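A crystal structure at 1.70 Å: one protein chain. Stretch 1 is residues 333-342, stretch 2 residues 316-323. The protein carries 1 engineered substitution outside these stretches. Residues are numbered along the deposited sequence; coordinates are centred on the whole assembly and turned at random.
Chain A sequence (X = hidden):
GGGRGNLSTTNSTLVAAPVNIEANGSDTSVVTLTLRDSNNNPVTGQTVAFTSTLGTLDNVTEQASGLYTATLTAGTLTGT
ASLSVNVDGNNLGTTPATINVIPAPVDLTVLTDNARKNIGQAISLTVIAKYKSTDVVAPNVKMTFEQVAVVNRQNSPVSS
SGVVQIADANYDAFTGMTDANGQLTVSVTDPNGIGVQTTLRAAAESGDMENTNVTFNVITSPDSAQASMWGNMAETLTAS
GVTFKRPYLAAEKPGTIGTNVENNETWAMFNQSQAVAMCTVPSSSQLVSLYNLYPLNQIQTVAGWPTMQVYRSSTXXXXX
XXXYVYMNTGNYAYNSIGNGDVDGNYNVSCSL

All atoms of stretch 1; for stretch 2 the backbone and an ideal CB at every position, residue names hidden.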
# COMPACT_ATOMS: atom_id res chain seq x y z
N ALA A 333 -39.66 22.67 -3.85
CA ALA A 333 -41.02 22.53 -3.35
C ALA A 333 -41.14 23.22 -2.00
O ALA A 333 -40.18 23.80 -1.49
CB ALA A 333 -41.42 21.05 -3.25
N TYR A 334 -42.35 23.17 -1.44
CA TYR A 334 -42.62 23.61 -0.08
C TYR A 334 -43.62 22.64 0.53
O TYR A 334 -44.15 21.76 -0.15
CB TYR A 334 -43.14 25.05 -0.04
CG TYR A 334 -44.51 25.21 -0.65
CD1 TYR A 334 -44.67 25.40 -2.02
CD2 TYR A 334 -45.65 25.18 0.14
CE1 TYR A 334 -45.93 25.55 -2.58
CE2 TYR A 334 -46.91 25.32 -0.41
CZ TYR A 334 -47.04 25.51 -1.77
OH TYR A 334 -48.30 25.65 -2.32
N ASN A 335 -43.89 22.80 1.83
CA ASN A 335 -44.77 21.88 2.54
C ASN A 335 -45.58 22.66 3.57
O ASN A 335 -45.10 22.95 4.67
CB ASN A 335 -43.97 20.76 3.21
CG ASN A 335 -44.86 19.74 3.88
OD1 ASN A 335 -44.65 19.40 5.05
ND2 ASN A 335 -45.87 19.26 3.16
N SER A 336 -46.82 22.99 3.21
CA SER A 336 -47.72 23.66 4.14
C SER A 336 -48.27 22.69 5.17
O SER A 336 -48.38 23.04 6.36
CB SER A 336 -48.87 24.32 3.37
OG SER A 336 -48.38 25.18 2.35
N ILE A 337 -48.60 21.48 4.75
CA ILE A 337 -49.23 20.50 5.64
C ILE A 337 -48.32 20.22 6.84
O ILE A 337 -48.76 20.23 7.99
CB ILE A 337 -49.57 19.21 4.87
CG1 ILE A 337 -50.49 19.52 3.69
CG2 ILE A 337 -50.23 18.19 5.80
CD1 ILE A 337 -50.61 18.39 2.69
N GLY A 338 -47.04 19.96 6.58
CA GLY A 338 -46.09 19.70 7.64
C GLY A 338 -45.41 20.93 8.20
O GLY A 338 -44.45 20.79 8.96
N ASN A 339 -45.89 22.13 7.85
CA ASN A 339 -45.26 23.38 8.26
C ASN A 339 -43.75 23.28 8.12
O ASN A 339 -43.02 23.31 9.12
CB ASN A 339 -45.65 23.72 9.70
CG ASN A 339 -45.40 25.18 10.04
OD1 ASN A 339 -44.95 25.96 9.21
ND2 ASN A 339 -45.69 25.55 11.29
N GLY A 340 -43.26 23.20 6.88
CA GLY A 340 -41.85 22.93 6.65
C GLY A 340 -40.93 23.97 7.25
O GLY A 340 -39.84 23.65 7.73
N ASP A 341 -41.35 25.24 7.23
CA ASP A 341 -40.47 26.31 7.69
C ASP A 341 -40.14 26.17 9.17
O ASP A 341 -39.06 26.58 9.60
CB ASP A 341 -41.11 27.68 7.45
CG ASP A 341 -40.72 28.28 6.11
OD1 ASP A 341 -40.42 27.52 5.16
OD2 ASP A 341 -40.72 29.53 6.01
N VAL A 342 -41.05 25.61 9.96
CA VAL A 342 -40.91 25.55 11.41
C VAL A 342 -40.43 24.18 11.86
O VAL A 342 -39.49 24.07 12.65
CB VAL A 342 -42.24 25.94 12.09
CG1 VAL A 342 -42.17 25.69 13.59
CG2 VAL A 342 -42.58 27.40 11.81
N UNK A 316 -39.67 32.90 -0.88
CA UNK A 316 -40.99 32.62 -0.34
C UNK A 316 -41.88 31.94 -1.38
O UNK A 316 -41.97 32.39 -2.52
CB UNK A 316 -41.64 33.91 0.15
N UNK A 317 -42.53 30.85 -0.98
CA UNK A 317 -43.48 30.14 -1.83
C UNK A 317 -44.90 30.60 -1.55
O UNK A 317 -45.58 31.14 -2.43
CB UNK A 317 -43.36 28.63 -1.62
N UNK A 318 -45.37 30.39 -0.32
CA UNK A 318 -46.64 30.90 0.16
C UNK A 318 -46.41 31.52 1.53
O UNK A 318 -45.30 31.46 2.07
CB UNK A 318 -47.70 29.80 0.22
N UNK A 319 -47.45 32.12 2.09
CA UNK A 319 -47.30 32.80 3.37
C UNK A 319 -46.83 31.78 4.40
O UNK A 319 -47.50 30.77 4.65
CB UNK A 319 -48.61 33.46 3.81
N UNK A 320 -45.66 32.02 4.97
CA UNK A 320 -45.12 31.15 6.01
C UNK A 320 -44.38 29.92 5.53
O UNK A 320 -44.05 29.06 6.36
CB UNK A 320 -46.26 30.70 6.92
N UNK A 321 -44.10 29.80 4.23
CA UNK A 321 -43.35 28.66 3.72
C UNK A 321 -42.39 29.12 2.63
O UNK A 321 -42.79 29.83 1.71
CB UNK A 321 -44.30 27.58 3.19
N UNK A 322 -41.13 28.70 2.74
CA UNK A 322 -40.12 28.98 1.73
C UNK A 322 -39.75 27.71 0.99
O UNK A 322 -39.71 26.62 1.57
CB UNK A 322 -38.88 29.61 2.36
N UNK A 323 -39.46 27.86 -0.30
CA UNK A 323 -39.03 26.74 -1.11
C UNK A 323 -37.77 26.11 -0.53
O UNK A 323 -36.89 26.81 -0.02
CB UNK A 323 -38.79 27.19 -2.55

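Position 316 lies in a strand that begins earlier in the chain, with its CA-to-CB bond pointing away from stretch 1, and nothing of that stretch lies within 5.5 Å of the ideal CB. The contact sets no rule here, and many side chains would do. The deposited residue is Ser-316, which makes no contact across the pair.

At position 317 the bond points toward the other stretch, and the ideal CB already stands 3.5 Å from Tyr-334 CD1. The ring fills the space ahead, so a small apolar group is the simplest answer. It is Ala-317, whose CB packs against Tyr-334 CD1 at that same 3.5 Å.

Position 318 also points toward stretch 1 but has more room: its ideal CB is 4.6 Å from Tyr-334 CE2 and 5.1 Å from Ser-336 OG. A medium apolar side chain, such as valine, leucine or isoleucine, could reach the ring. Val-318 is found, in the m rotamer, with CG2 3.7 Å from Tyr-334 CE2 and 3.8 Å from Ser-336 OG.

Positions 319 and 320 are the middle of a type II turn running from 318 to 321. Position 319 is out of reach of stretch 1, which leaves its choice open; it is Ile-319. At 320 the angles, phi 84° and psi 9°, would jam a CB against the preceding carbonyl oxygen. That alone calls for glycine, and Gly-320 is there.

Position 321 starts sideways, its ideal CB 4.1 Å from Tyr-334 CD2 and 4.3 Å from Asp-341 OD1. Beyond it lie the free backbone N of Asp-341, a donor, and the side-chain carbonyl of Asn-339, an acceptor. A long side chain carrying both a donor and an acceptor suits best; a glutamate could serve only the N-H, a lysine only the carbonyl. Gln-321 answers both: Asp-341 N donates to Gln-321 OE1 at 3.0 Å, while Gln-321 NE2 donates to Asn-339 OD1 at 2.8 Å. Its chi1 and chi2, both m, bring the amide to the start of the helix, where water 1 also links Gln-321 OE1 (2.7 Å) to Asn-335 N (3.0 Å).

Position 322 meets a charge. Its ideal CB is 3.8 Å from Asp-341 OD1, and its backbone N donates to that oxygen at 2.8 Å, a bond open to any residue but proline. Asp-341 OD2 remains for a side-chain donor, so histidine, asparagine, arginine or lysine could be considered. His-322 takes the place: ND1 donates to Asp-341 OD2 at 2.6 Å, with the oxygen at the ring edge near its plane. Backbone and side chain of one residue thus hold both carboxylate oxygens.

Position 323 points sideways, its ideal CB 3.8 Å from Ala-333 O and 5.5 Å from Tyr-334 CB. A large apolar or aromatic group could reach the tyrosine ring. Phe-323 does so, with CE1 4.0 Å from Tyr-334 CD1, while its backbone makes a CA-H...O contact, Phe-323 CA to Ala-333 O, at 3.2 Å.

Stretch 2, residues 316-323: SAVIGQHF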
# COMPACT_ATOMS: atom_id res chain seq x y z
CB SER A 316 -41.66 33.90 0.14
OG SER A 316 -40.87 34.55 1.12
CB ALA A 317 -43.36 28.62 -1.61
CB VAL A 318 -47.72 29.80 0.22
CG1 VAL A 318 -47.99 29.24 -1.16
CG2 VAL A 318 -47.30 28.68 1.18
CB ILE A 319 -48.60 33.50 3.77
CG1 ILE A 319 -48.38 34.37 5.02
CG2 ILE A 319 -49.73 32.49 4.01
CD1 ILE A 319 -47.47 35.57 4.78
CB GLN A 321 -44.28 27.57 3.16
CG GLN A 321 -45.29 27.04 4.16
CD GLN A 321 -44.64 26.46 5.40
OE1 GLN A 321 -43.52 25.95 5.36
NE2 GLN A 321 -45.35 26.54 6.52
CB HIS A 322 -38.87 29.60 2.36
CG HIS A 322 -39.09 30.95 2.96
ND1 HIS A 322 -39.79 31.14 4.13
CD2 HIS A 322 -38.69 32.18 2.56
CE1 HIS A 322 -39.82 32.43 4.42
NE2 HIS A 322 -39.16 33.08 3.49
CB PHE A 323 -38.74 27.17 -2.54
CG PHE A 323 -39.96 27.58 -3.32
CD1 PHE A 323 -40.85 26.63 -3.80
CD2 PHE A 323 -40.21 28.91 -3.59
CE1 PHE A 323 -41.97 27.00 -4.52
CE2 PHE A 323 -41.33 29.29 -4.31
CZ PHE A 323 -42.21 28.33 -4.77
O HOH W 1 -42.18 24.35 3.69
O HOH W 2 -39.71 25.15 4.06
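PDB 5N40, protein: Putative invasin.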